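Local coordinates for clavulanic acid biosynthesis oligopeptide binding protein 2 (Streptomyces clavuligerus, PDB 2WOL) that probably binds peptides as a solute-binding protein of the family 5 type and belongs to the biosynthetic pathway of the beta-lactamase inhibitor clavulanic acid, at residues 70-75 / 239-244; 295-300 / 549-554. All blocks are in the same frame, centred on the assembly; numbering follows the deposited sequence.

Contact 1 (70-75 / 239-244)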
loop_
_atom_site.group_PDB
_atom_site.type_symbol
_atom_site.label_atom_id
_atom_site.label_comp_id
_atom_site.label_asym_id
_atom_site.label_seq_id
_atom_site.Cartn_x
_atom_site.Cartn_y
_atom_site.Cartn_z
ATOM N N TYR A 70 -2.861 -13.433 -1.091
ATOM C CA TYR A 70 -1.575 -13.562 -0.412
ATOM C C TYR A 70 -1.678 -14.678 0.624
ATOM O O TYR A 70 -2.632 -14.724 1.399
ATOM C CB TYR A 70 -1.107 -12.217 0.161
ATOM C CG TYR A 70 -0.930 -11.223 -0.961
ATOM C CD1 TYR A 70 -1.933 -10.306 -1.268
ATOM C CD2 TYR A 70 0.210 -11.251 -1.767
ATOM C CE1 TYR A 70 -1.796 -9.419 -2.327
ATOM C CE2 TYR A 70 0.358 -10.370 -2.837
ATOM C CZ TYR A 70 -0.656 -9.459 -3.111
ATOM O OH TYR A 70 -0.535 -8.584 -4.168
ATOM N N PRO A 71 -0.720 -15.615 0.599
ATOM C CA PRO A 71 -0.832 -16.774 1.476
ATOM C C PRO A 71 -0.651 -16.404 2.942
ATOM O O PRO A 71 -0.143 -15.318 3.262
ATOM C CB PRO A 71 0.291 -17.698 0.991
ATOM C CG PRO A 71 1.273 -16.810 0.346
ATOM C CD PRO A 71 0.494 -15.659 -0.239
ATOM N N THR A 72 -1.095 -17.297 3.818
ATOM C CA THR A 72 -0.963 -17.098 5.256
ATOM C C THR A 72 0.441 -17.542 5.667
ATOM O O THR A 72 0.667 -18.686 6.063
ATOM C CB THR A 72 -2.083 -17.843 6.013
ATOM O OG1 THR A 72 -3.350 -17.415 5.495
ATOM C CG2 THR A 72 -2.039 -17.556 7.512
ATOM N N ASP A 73 1.387 -16.614 5.539
ATOM C CA ASP A 73 2.809 -16.923 5.644
ATOM C C ASP A 73 3.574 -15.664 6.042
ATOM O O ASP A 73 3.505 -14.656 5.339
ATOM C CB ASP A 73 3.311 -17.441 4.288
ATOM C CG ASP A 73 4.679 -18.125 4.364
ATOM O OD1 ASP A 73 5.472 -17.859 5.296
ATOM O OD2 ASP A 73 4.964 -18.934 3.455
ATOM N N PRO A 74 4.296 -15.715 7.180
ATOM C CA PRO A 74 5.135 -14.591 7.604
ATOM C C PRO A 74 6.403 -14.401 6.771
ATOM O O PRO A 74 7.022 -13.335 6.835
ATOM C CB PRO A 74 5.511 -14.960 9.043
ATOM C CG PRO A 74 5.428 -16.429 9.093
ATOM C CD PRO A 74 4.320 -16.817 8.163
ATOM N N GLY A 75 6.783 -15.424 6.008
ATOM C CA GLY A 75 8.005 -15.383 5.204
ATOM C C GLY A 75 7.836 -14.758 3.828
ATOM O O GLY A 75 6.741 -14.318 3.475
ATOM N N ASP A 239 -10.927 -23.794 1.208
ATOM C CA ASP A 239 -10.165 -22.566 1.409
ATOM C C ASP A 239 -8.765 -22.873 1.941
ATOM O O ASP A 239 -8.627 -23.272 3.098
ATOM C CB ASP A 239 -10.921 -21.641 2.366
ATOM C CG ASP A 239 -10.363 -20.229 2.382
ATOM O OD1 ASP A 239 -9.126 -20.066 2.349
ATOM O OD2 ASP A 239 -11.174 -19.282 2.437
ATOM N N PRO A 240 -7.727 -22.689 1.096
ATOM C CA PRO A 240 -6.341 -22.958 1.491
ATOM C C PRO A 240 -5.670 -21.806 2.251
ATOM O O PRO A 240 -4.501 -21.926 2.637
ATOM C CB PRO A 240 -5.642 -23.171 0.148
ATOM C CG PRO A 240 -6.376 -22.260 -0.786
ATOM C CD PRO A 240 -7.811 -22.226 -0.305
ATOM N N ILE A 241 -6.400 -20.711 2.456
ATOM C CA ILE A 241 -5.833 -19.479 3.018
ATOM C C ILE A 241 -6.284 -19.220 4.461
ATOM O O ILE A 241 -5.470 -18.875 5.325
ATOM C CB ILE A 241 -6.205 -18.228 2.142
ATOM C CG1 ILE A 241 -5.883 -18.445 0.647
ATOM C CG2 ILE A 241 -5.584 -16.931 2.709
ATOM C CD1 ILE A 241 -4.403 -18.473 0.284
ATOM N N ARG A 242 -7.578 -19.401 4.716
ATOM C CA ARG A 242 -8.224 -18.835 5.899
ATOM C C ARG A 242 -8.610 -19.858 6.969
ATOM O O ARG A 242 -9.442 -20.730 6.713
ATOM C CB ARG A 242 -9.460 -18.038 5.472
ATOM C CG ARG A 242 -9.132 -16.911 4.518
ATOM C CD ARG A 242 -10.360 -16.337 3.857
ATOM N NE ARG A 242 -9.971 -15.412 2.797
ATOM C CZ ARG A 242 -9.607 -15.787 1.575
ATOM N NH1 ARG A 242 -9.616 -17.073 1.239
ATOM N NH2 ARG A 242 -9.246 -14.878 0.682
ATOM N N PRO A 243 -8.010 -19.751 8.175
ATOM C CA PRO A 243 -8.377 -20.663 9.267
ATOM C C PRO A 243 -9.692 -20.339 9.980
ATOM O O PRO A 243 -10.226 -21.196 10.681
ATOM C CB PRO A 243 -7.206 -20.525 10.240
ATOM C CG PRO A 243 -6.727 -19.140 10.041
ATOM C CD PRO A 243 -6.938 -18.821 8.579
ATOM N N ALA A 244 -10.193 -19.111 9.831
ATOM C CA ALA A 244 -11.472 -18.686 10.418
ATOM C C ALA A 244 -11.686 -19.175 11.852
ATOM O O ALA A 244 -12.653 -19.882 12.151
ATOM C CB ALA A 244 -12.632 -19.102 9.525
HETATM O O HOH W 1 -1.949 -19.987 2.892
#
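Thr72 reaches Ile241 through its side chain, and the path from CB outward accounts for the polar part of the contact. The CB atom already lies 3.6 Å from Ile241 O. Beyond it, OG1 stands beside the backbone N and anti to the carbonyl carbon (chi1 -55°), a setting that puts the hydroxyl on the carbonyl of Ile241: Thr72 OG1 donates to Ile241 O at 2.6 Å. The hydroxyl approaches this short bond off the C=O axis (138°) and 23° from the carbonyl plane. Thr72 OG1 also has a weak hydrogen bond with Gln554 NE2. A water adds a second bridge, accepting from Thr72 N at 3.0 Å and donating to Pro240 O at 3.2 Å.

The branches of Ile241 pack on that hydroxyl and on the backbone of 70-75, with Ile241 CG2 3.6 Å from Thr72 OG1 and Ile241 CD1 4.1 Å from Pro71 CA; Arg61 of helix 54-63 touches both Thr72 and Ile241. Within 239-244, Asp239 OD1 accepts from Ile241 N at 2.8 Å and from Arg242 N, forming an Asx turn and Asx motif, and its OD2 makes a salt bridge with Arg242 NH1.

Two loops are thus joined by one direct bond and one water, and the carbonyl that receives the hydroxyl belongs to a turn fixed from within by a carboxylate.

Contact 2 (295-300 / 549-554)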
loop_
_atom_site.group_PDB
_atom_site.type_symbol
_atom_site.label_atom_id
_atom_site.label_comp_id
_atom_site.label_asym_id
_atom_site.label_seq_id
_atom_site.Cartn_x
_atom_site.Cartn_y
_atom_site.Cartn_z
ATOM N N HIS A 295 5.821 -7.757 23.942
ATOM C CA HIS A 295 4.526 -7.750 23.255
ATOM C C HIS A 295 4.534 -6.849 22.017
ATOM O O HIS A 295 3.477 -6.550 21.462
ATOM C CB HIS A 295 3.418 -7.264 24.201
ATOM C CG HIS A 295 3.282 -8.069 25.455
ATOM N ND1 HIS A 295 2.890 -9.389 25.453
ATOM C CD2 HIS A 295 3.461 -7.733 26.755
ATOM C CE1 HIS A 295 2.843 -9.836 26.695
ATOM N NE2 HIS A 295 3.186 -8.850 27.505
ATOM N N THR A 296 5.719 -6.429 21.580
ATOM C CA THR A 296 5.833 -5.424 20.526
ATOM C C THR A 296 6.649 -5.911 19.324
ATOM O O THR A 296 7.684 -6.563 19.482
ATOM C CB THR A 296 6.444 -4.116 21.088
ATOM O OG1 THR A 296 5.664 -3.686 22.207
ATOM C CG2 THR A 296 6.442 -3.016 20.047
ATOM N N ASP A 297 6.151 -5.590 18.129
ATOM C CA ASP A 297 6.840 -5.839 16.865
ATOM C C ASP A 297 7.161 -4.513 16.191
ATOM O O ASP A 297 6.365 -3.577 16.246
ATOM C CB ASP A 297 5.962 -6.695 15.949
ATOM C CG ASP A 297 5.703 -8.072 16.523
ATOM O OD1 ASP A 297 6.684 -8.751 16.886
ATOM O OD2 ASP A 297 4.527 -8.479 16.612
ATOM N N ASN A 298 8.329 -4.441 15.557
ATOM C CA ASN A 298 8.807 -3.200 14.937
ATOM C C ASN A 298 9.157 -3.420 13.452
ATOM O O ASN A 298 10.314 -3.284 13.054
ATOM C CB ASN A 298 10.014 -2.673 15.733
ATOM C CG ASN A 298 10.430 -1.249 15.348
ATOM O OD1 ASN A 298 9.658 -0.468 14.781
ATOM N ND2 ASN A 298 11.669 -0.907 15.678
ATOM N N PRO A 299 8.153 -3.767 12.624
ATOM C CA PRO A 299 8.436 -4.109 11.234
ATOM C C PRO A 299 8.618 -2.886 10.344
ATOM O O PRO A 299 8.196 -1.784 10.702
ATOM C CB PRO A 299 7.165 -4.845 10.806
ATOM C CG PRO A 299 6.092 -4.174 11.582
ATOM C CD PRO A 299 6.710 -3.861 12.924
ATOM N N ARG A 300 9.238 -3.100 9.186
ATOM C CA ARG A 300 9.167 -2.146 8.087
ATOM C C ARG A 300 7.758 -2.221 7.522
ATOM O O ARG A 300 7.170 -3.307 7.466
ATOM C CB ARG A 300 10.161 -2.508 6.990
ATOM C CG ARG A 300 11.612 -2.282 7.364
ATOM C CD ARG A 300 12.511 -3.082 6.444
ATOM N NE ARG A 300 13.917 -2.729 6.605
ATOM C CZ ARG A 300 14.537 -1.773 5.918
ATOM N NH1 ARG A 300 13.878 -1.053 5.018
ATOM N NH2 ARG A 300 15.825 -1.543 6.132
ATOM N N GLY A 549 2.615 -5.120 5.848
ATOM C CA GLY A 549 3.302 -4.413 6.938
ATOM C C GLY A 549 2.424 -4.311 8.176
ATOM O O GLY A 549 2.730 -3.569 9.112
ATOM N N LEU A 550 1.329 -5.071 8.160
ATOM C CA LEU A 550 0.330 -5.117 9.225
ATOM C C LEU A 550 0.099 -6.574 9.593
ATOM O O LEU A 550 0.303 -7.457 8.769
ATOM C CB LEU A 550 -1.000 -4.531 8.734
ATOM C CG LEU A 550 -1.066 -3.078 8.262
ATOM C CD1 LEU A 550 -2.410 -2.765 7.632
ATOM C CD2 LEU A 550 -0.791 -2.125 9.399
ATOM N N TYR A 551 -0.345 -6.825 10.821
ATOM C CA TYR A 551 -0.723 -8.176 11.229
ATOM C C TYR A 551 -1.801 -8.749 10.317
ATOM O O TYR A 551 -2.726 -8.037 9.920
ATOM C CB TYR A 551 -1.275 -8.169 12.648
ATOM C CG TYR A 551 -0.294 -7.860 13.763
ATOM C CD1 TYR A 551 -0.700 -7.118 14.874
ATOM C CD2 TYR A 551 1.019 -8.318 13.720
ATOM C CE1 TYR A 551 0.175 -6.844 15.917
ATOM C CE2 TYR A 551 1.909 -8.039 14.749
ATOM C CZ TYR A 551 1.478 -7.307 15.846
ATOM O OH TYR A 551 2.332 -7.024 16.892
ATOM N N ASP A 552 -1.700 -10.039 10.002
ATOM C CA ASP A 552 -2.744 -10.688 9.215
ATOM C C ASP A 552 -3.908 -11.060 10.127
ATOM O O ASP A 552 -3.963 -12.157 10.683
ATOM C CB ASP A 552 -2.209 -11.912 8.478
ATOM C CG ASP A 552 -3.151 -12.398 7.390
ATOM O OD1 ASP A 552 -4.053 -11.630 6.985
ATOM O OD2 ASP A 552 -2.976 -13.545 6.925
ATOM N N ILE A 553 -4.829 -10.116 10.279
ATOM C CA ILE A 553 -5.991 -10.260 11.146
ATOM C C ILE A 553 -6.727 -11.583 10.940
ATOM O O ILE A 553 -7.103 -12.237 11.905
ATOM C CB ILE A 553 -6.981 -9.086 10.931
ATOM C CG1 ILE A 553 -6.283 -7.733 11.150
ATOM C CG2 ILE A 553 -8.237 -9.247 11.795
ATOM C CD1 ILE A 553 -5.717 -7.498 12.545
ATOM N N GLN A 554 -6.924 -11.972 9.680
ATOM C CA GLN A 554 -7.723 -13.156 9.361
ATOM C C GLN A 554 -7.151 -14.453 9.944
ATOM O O GLN A 554 -7.883 -15.417 10.143
ATOM C CB GLN A 554 -7.945 -13.277 7.847
ATOM C CG GLN A 554 -6.718 -13.658 7.030
ATOM C CD GLN A 554 -6.480 -15.154 6.990
ATOM O OE1 GLN A 554 -7.413 -15.944 7.153
ATOM N NE2 GLN A 554 -5.233 -15.554 6.760
#
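Gly549 offers its backbone to the ring of Pro299 and the carbonyl of Arg300: Gly549 O is 4.2 Å from Pro299 CG, and Gly549 CA lies 4.1 Å from Arg300 O. The glycine carbonyl also accepts from His533 NE2. Leu550 follows with its CB directed away from 295-300.

Tyr551 carries the polar contact. With CG anti to its carbonyl carbon (chi1 -68°), the Tyr551 side chain carries the hydroxyl to Asp297, and Tyr551 OH donates to Asp297 OD2 at 2.6 Å. That oxygen sits at the ring edge, in the ring plane, with Tyr551 CE2 3.2 Å from Asp297 OD2. The carboxylate stands almost upright against the ring, the planes being 84° apart, and the phenol meets OD2 on its anti side, 22° out of the carboxylate plane. Arg535 NE forms a salt bridge with the same oxygen, while Gly20 N binds OD1, so both carboxylate oxygens of this buried aspartate are engaged; the arginine would be expected to favour its charged form.

Past the tyrosine the chain turns away at Asp552, the centre of an inverse gamma turn, and enters a 3-10 segment at Ile553. There Gln554 NE2 donates to Asp552 OD2 at 3.0 Å.

The contact therefore links strand 296-297, paired antiparallel with strand 523-534, through side chains to the weakly bonded strand 550-551, whose own antiparallel partner is 544-545; Val544 touches Pro299 as well as Tyr551, and Leu58 of helix 54-63 touches both Leu550 and Ile553.

Overall arrangement
Contact 1 is partly buried and joins two loops, whereas contact 2 is buried and links two short strands through a tyrosine and an aspartate; their centres lie 15 Å apart. Each has a single direct hydrogen bond between its segments, but the acceptors differ: a backbone carbonyl, with a water bridging a separate pair of backbone atoms, in 70-75 / 239-244, and a carboxylate paired with an arginine in 295-300 / 549-554. Gln554 joins the two sites directly, with Gln554 OE1 packed 3.2 Å from Pro243 CD. Helix 54-63 is common ground as well: Arg61 touches the first contact and forms a salt bridge with Asp552 in the second. Along the chain the contacts are in series.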